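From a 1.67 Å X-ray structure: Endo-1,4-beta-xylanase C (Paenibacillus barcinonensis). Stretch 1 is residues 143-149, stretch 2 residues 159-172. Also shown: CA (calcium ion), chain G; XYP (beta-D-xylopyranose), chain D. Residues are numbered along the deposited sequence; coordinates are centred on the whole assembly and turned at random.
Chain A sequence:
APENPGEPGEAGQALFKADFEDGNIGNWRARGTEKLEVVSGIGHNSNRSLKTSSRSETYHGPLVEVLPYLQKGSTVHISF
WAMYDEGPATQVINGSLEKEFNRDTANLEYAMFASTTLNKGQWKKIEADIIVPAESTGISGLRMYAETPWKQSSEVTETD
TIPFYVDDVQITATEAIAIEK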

# COMPACT_ATOMS: atom_id res chain seq x y z
N ARG A 143 4.29 -3.80 -7.62
CA ARG A 143 4.38 -3.56 -6.17
C ARG A 143 3.11 -2.94 -5.72
O ARG A 143 2.62 -1.95 -6.30
N MET A 144 2.55 -3.51 -4.67
CA MET A 144 1.36 -2.93 -4.08
C MET A 144 1.75 -1.83 -3.10
O MET A 144 2.74 -1.94 -2.43
N TYR A 145 0.95 -0.75 -2.99
CA TYR A 145 1.23 0.26 -2.01
C TYR A 145 -0.02 1.00 -1.58
O TYR A 145 -1.05 0.90 -2.29
N ALA A 146 0.07 1.69 -0.44
CA ALA A 146 -1.03 2.56 -0.02
C ALA A 146 -0.60 3.99 -0.05
O ALA A 146 0.54 4.31 0.19
N GLU A 147 -1.59 4.87 -0.29
CA GLU A 147 -1.32 6.31 -0.39
C GLU A 147 -2.62 7.08 -0.20
O GLU A 147 -3.67 6.52 -0.06
N THR A 148 -2.51 8.41 -0.19
CA THR A 148 -3.71 9.29 -0.27
C THR A 148 -3.89 9.81 -1.72
O THR A 148 -3.01 9.70 -2.57
N PRO A 149 -5.07 10.34 -1.99
CA PRO A 149 -5.31 10.72 -3.43
C PRO A 149 -4.31 11.72 -3.98
O PRO A 149 -3.91 12.65 -3.34
N THR A 159 -3.53 17.68 5.67
CA THR A 159 -4.55 16.63 5.75
C THR A 159 -4.20 15.50 4.79
O THR A 159 -4.47 14.33 5.07
N ASP A 160 -3.59 15.85 3.67
CA ASP A 160 -3.12 14.87 2.69
C ASP A 160 -2.01 13.97 3.18
O ASP A 160 -1.89 12.80 2.71
N THR A 161 -1.18 14.46 4.10
CA THR A 161 0.09 13.81 4.44
C THR A 161 0.11 13.23 5.84
O THR A 161 1.17 13.07 6.44
N ILE A 162 -1.07 13.00 6.40
CA ILE A 162 -1.15 12.43 7.69
C ILE A 162 -0.53 11.03 7.76
O ILE A 162 -0.55 10.28 6.76
N PRO A 163 0.07 10.65 8.92
CA PRO A 163 0.56 9.29 9.08
C PRO A 163 -0.59 8.29 9.13
O PRO A 163 -1.73 8.66 9.47
N PHE A 164 -0.34 7.03 8.78
CA PHE A 164 -1.36 6.01 8.82
C PHE A 164 -0.75 4.60 8.92
O PHE A 164 0.41 4.40 8.69
N TYR A 165 -1.60 3.68 9.33
CA TYR A 165 -1.27 2.28 9.61
C TYR A 165 -1.88 1.39 8.57
O TYR A 165 -2.97 1.65 8.10
N VAL A 166 -1.15 0.33 8.19
CA VAL A 166 -1.77 -0.79 7.47
C VAL A 166 -1.49 -2.13 8.16
O VAL A 166 -0.51 -2.23 8.89
N ASP A 167 -2.36 -3.09 7.96
CA ASP A 167 -2.27 -4.42 8.59
C ASP A 167 -3.04 -5.46 7.77
O ASP A 167 -3.86 -5.13 6.92
N ASP A 168 -2.75 -6.73 8.03
CA ASP A 168 -3.51 -7.86 7.46
C ASP A 168 -3.63 -7.79 5.91
O ASP A 168 -4.74 -7.88 5.35
N VAL A 169 -2.50 -7.60 5.27
CA VAL A 169 -2.40 -7.53 3.81
C VAL A 169 -2.42 -8.98 3.32
O VAL A 169 -1.68 -9.83 3.84
N GLN A 170 -3.29 -9.25 2.36
CA GLN A 170 -3.43 -10.58 1.84
C GLN A 170 -3.64 -10.53 0.35
O GLN A 170 -4.36 -9.68 -0.16
N ILE A 171 -3.02 -11.49 -0.38
CA ILE A 171 -3.35 -11.70 -1.77
C ILE A 171 -3.80 -13.17 -1.98
O ILE A 171 -3.19 -14.06 -1.45
N THR A 172 -4.84 -13.40 -2.74
CA THR A 172 -5.36 -14.71 -2.88
C THR A 172 -5.68 -15.00 -4.33
O THR A 172 -5.94 -14.14 -5.10

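This is a small apolar contact between two strands whose facing side chains are buried, across a layer of side chains, closed at one end by a single hydrogen bond from a threonine to a backbone carbonyl. The strands, 143-147 and 164-172, run roughly antiparallel, at 147° between their directions. Their axes come no closer than 9.3 Å. That spacing is too wide for backbone pairing, so side chains fill the gap. The two stretches together bury 350 Å².

In stretch 1 the side chains alternate. Met144, Ala146 and Thr148 point toward stretch 2, while Glu147 points away and Tyr145 lies out of reach.

Met144 is p at chi1, t at chi2 and m at chi3. Its sulfur reaches the other strand: SD of Met144 lies 3.6 Å from CG1 of Val169 and 4.3 Å from CD1 of Ile171. Val169 is t and also points toward stretch 1. Ile171, m then t, does the same.

Ala146 has a short side chain, and the larger Phe164 and Val166 reach across to it. CB of Ala146 is 3.8 Å from CE1 of Phe164 and 4.2 Å from CG1 of Val166. Phe164 is p, with chi2 at 84°. Its ring sits oblique to the Ala146 methyl and extends along to the next residue, where CZ of Phe164 is 4.2 Å from the backbone N of Glu147. Val166 is m.

Beyond the strand, Thr148 provides the polar link. It is p, and OG1 of Thr148 donates a hydrogen bond of 2.7 Å to the backbone O of Asp160. Here the CA atoms of Thr148 and Asp160 are 6.3 Å apart, against 9.9 Å between those of Met144 and Val169. The Asp160 side chain, m, points sideways and takes no part in this bond.

Three residues that do not face the contact, Tyr145, Glu147 and Asp167, bind xylose or calcium. Tyr145 and Glu147, both p, hold the xylose. OH of Tyr145 donates to O2 of XYP at 3.0 Å, with O2 near the plane of the ring at its edge. O2 of XYP donates to OE1 of Glu147 at 2.5 Å, and O3 of XYP donates to OE2 of Glu147 at 2.8 Å.

Asp167, t, binds calcium through OD1 and OD2 of Asp167, each 2.5 Å from the calcium ion. Water 1 is also a ligand, its O 2.2 Å from the ion, and it donates to OD1 of Asp168 at 2.8 Å. Four more ligand atoms come from elsewhere in the structure.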

# COMPACT_ATOMS: atom_id res chain seq x y z
CB ARG A 143 5.57 -2.64 -5.87
CG ARG A 143 6.89 -3.07 -6.45
CD ARG A 143 7.39 -2.16 -7.54
NE ARG A 143 8.56 -2.72 -8.28
CZ ARG A 143 9.40 -2.06 -9.04
NH1 ARG A 143 9.32 -0.76 -9.26
NH2 ARG A 143 10.41 -2.73 -9.58
CB MET A 144 0.51 -3.96 -3.41
CG MET A 144 1.11 -4.60 -2.17
SD MET A 144 -0.09 -5.73 -1.44
CE MET A 144 -1.35 -4.55 -0.94
CB TYR A 145 2.32 1.26 -2.48
CG TYR A 145 2.00 2.16 -3.63
CD1 TYR A 145 2.19 1.71 -4.93
CD2 TYR A 145 1.63 3.51 -3.44
CE1 TYR A 145 1.95 2.55 -6.00
CE2 TYR A 145 1.38 4.36 -4.51
CZ TYR A 145 1.57 3.88 -5.79
OH TYR A 145 1.35 4.69 -6.90
CB ALA A 146 -1.48 2.20 1.42
CB GLU A 147 -0.74 6.64 -1.74
CG GLU A 147 -1.68 6.37 -2.92
CD GLU A 147 -1.06 6.71 -4.24
OE1 GLU A 147 -0.10 7.55 -4.31
OE2 GLU A 147 -1.54 6.15 -5.25
CB THR A 148 -3.62 10.45 0.74
OG1 THR A 148 -2.33 11.06 0.71
CG2 THR A 148 -3.82 9.92 2.08
CB PRO A 149 -6.72 11.32 -3.36
CG PRO A 149 -7.40 10.60 -2.26
CD PRO A 149 -6.30 10.42 -1.21
CB THR A 159 -5.96 17.18 5.39
OG1 THR A 159 -5.88 18.04 4.25
CG2 THR A 159 -6.52 17.99 6.53
CB ASP A 160 -2.55 15.57 1.43
CG ASP A 160 -3.60 16.26 0.62
OD1 ASP A 160 -4.73 15.74 0.38
OD2 ASP A 160 -3.27 17.37 0.15
CB THR A 161 1.32 14.71 4.16
OG1 THR A 161 1.18 15.92 4.90
CG2 THR A 161 1.51 14.98 2.68
CB ILE A 162 -2.62 12.31 8.22
CG1 ILE A 162 -3.49 11.57 7.22
CG2 ILE A 162 -3.17 13.68 8.56
CD1 ILE A 162 -4.41 10.59 7.89
CB PRO A 163 1.27 9.32 10.44
CG PRO A 163 0.52 10.38 11.21
CD PRO A 163 0.12 11.43 10.19
CB PHE A 164 -2.33 6.09 7.63
CG PHE A 164 -1.71 5.81 6.28
CD1 PHE A 164 -1.56 4.53 5.85
CD2 PHE A 164 -1.30 6.85 5.48
CE1 PHE A 164 -0.98 4.29 4.61
CE2 PHE A 164 -0.76 6.62 4.22
CZ PHE A 164 -0.60 5.31 3.81
CB TYR A 165 -1.85 1.84 10.99
CG TYR A 165 -1.39 2.75 12.13
CD1 TYR A 165 -2.06 3.96 12.39
CD2 TYR A 165 -0.25 2.43 12.86
CE1 TYR A 165 -1.62 4.81 13.45
CE2 TYR A 165 0.22 3.26 13.89
CZ TYR A 165 -0.51 4.44 14.18
OH TYR A 165 -0.06 5.27 15.18
CB VAL A 166 -1.29 -0.94 5.98
CG1 VAL A 166 -1.60 0.33 5.19
CG2 VAL A 166 0.18 -1.27 5.89
CB ASP A 167 -2.82 -4.36 10.04
CG ASP A 167 -2.28 -5.42 10.94
OD1 ASP A 167 -1.32 -6.17 10.60
OD2 ASP A 167 -2.81 -5.47 12.08
CB ASP A 168 -4.89 -8.00 8.13
CG ASP A 168 -4.79 -8.52 9.57
OD1 ASP A 168 -3.75 -9.17 9.95
OD2 ASP A 168 -5.75 -8.26 10.35
CB VAL A 169 -1.08 -6.90 3.35
CG1 VAL A 169 -1.06 -6.85 1.84
CG2 VAL A 169 -0.92 -5.50 3.91
CB GLN A 170 -4.59 -11.27 2.55
CG GLN A 170 -4.74 -12.74 2.23
CD GLN A 170 -5.73 -13.44 3.19
OE1 GLN A 170 -5.44 -13.59 4.35
NE2 GLN A 170 -6.89 -13.86 2.68
CB ILE A 171 -2.14 -11.47 -2.70
CG1 ILE A 171 -1.58 -10.04 -2.49
CG2 ILE A 171 -2.53 -11.68 -4.13
CD1 ILE A 171 -0.34 -9.64 -3.29
CB THR A 172 -6.59 -14.91 -1.97
OG1 THR A 172 -7.51 -13.87 -2.21
CG2 THR A 172 -6.18 -14.86 -0.47
CA CA G . -1.13 -7.20 12.85
C1 XYP D . 2.19 8.61 -8.45
C2 XYP D . 0.96 8.42 -7.57
C3 XYP D . -0.15 7.66 -8.28
C4 XYP D . -0.41 8.30 -9.67
C5 XYP D . 0.89 8.49 -10.44
O2 XYP D . 1.32 7.66 -6.42
O3 XYP D . -1.35 7.68 -7.54
O4 XYP D . -1.28 7.39 -10.39
O5 XYP D . 1.79 9.29 -9.69
O HOH W 1 -2.56 -8.82 12.45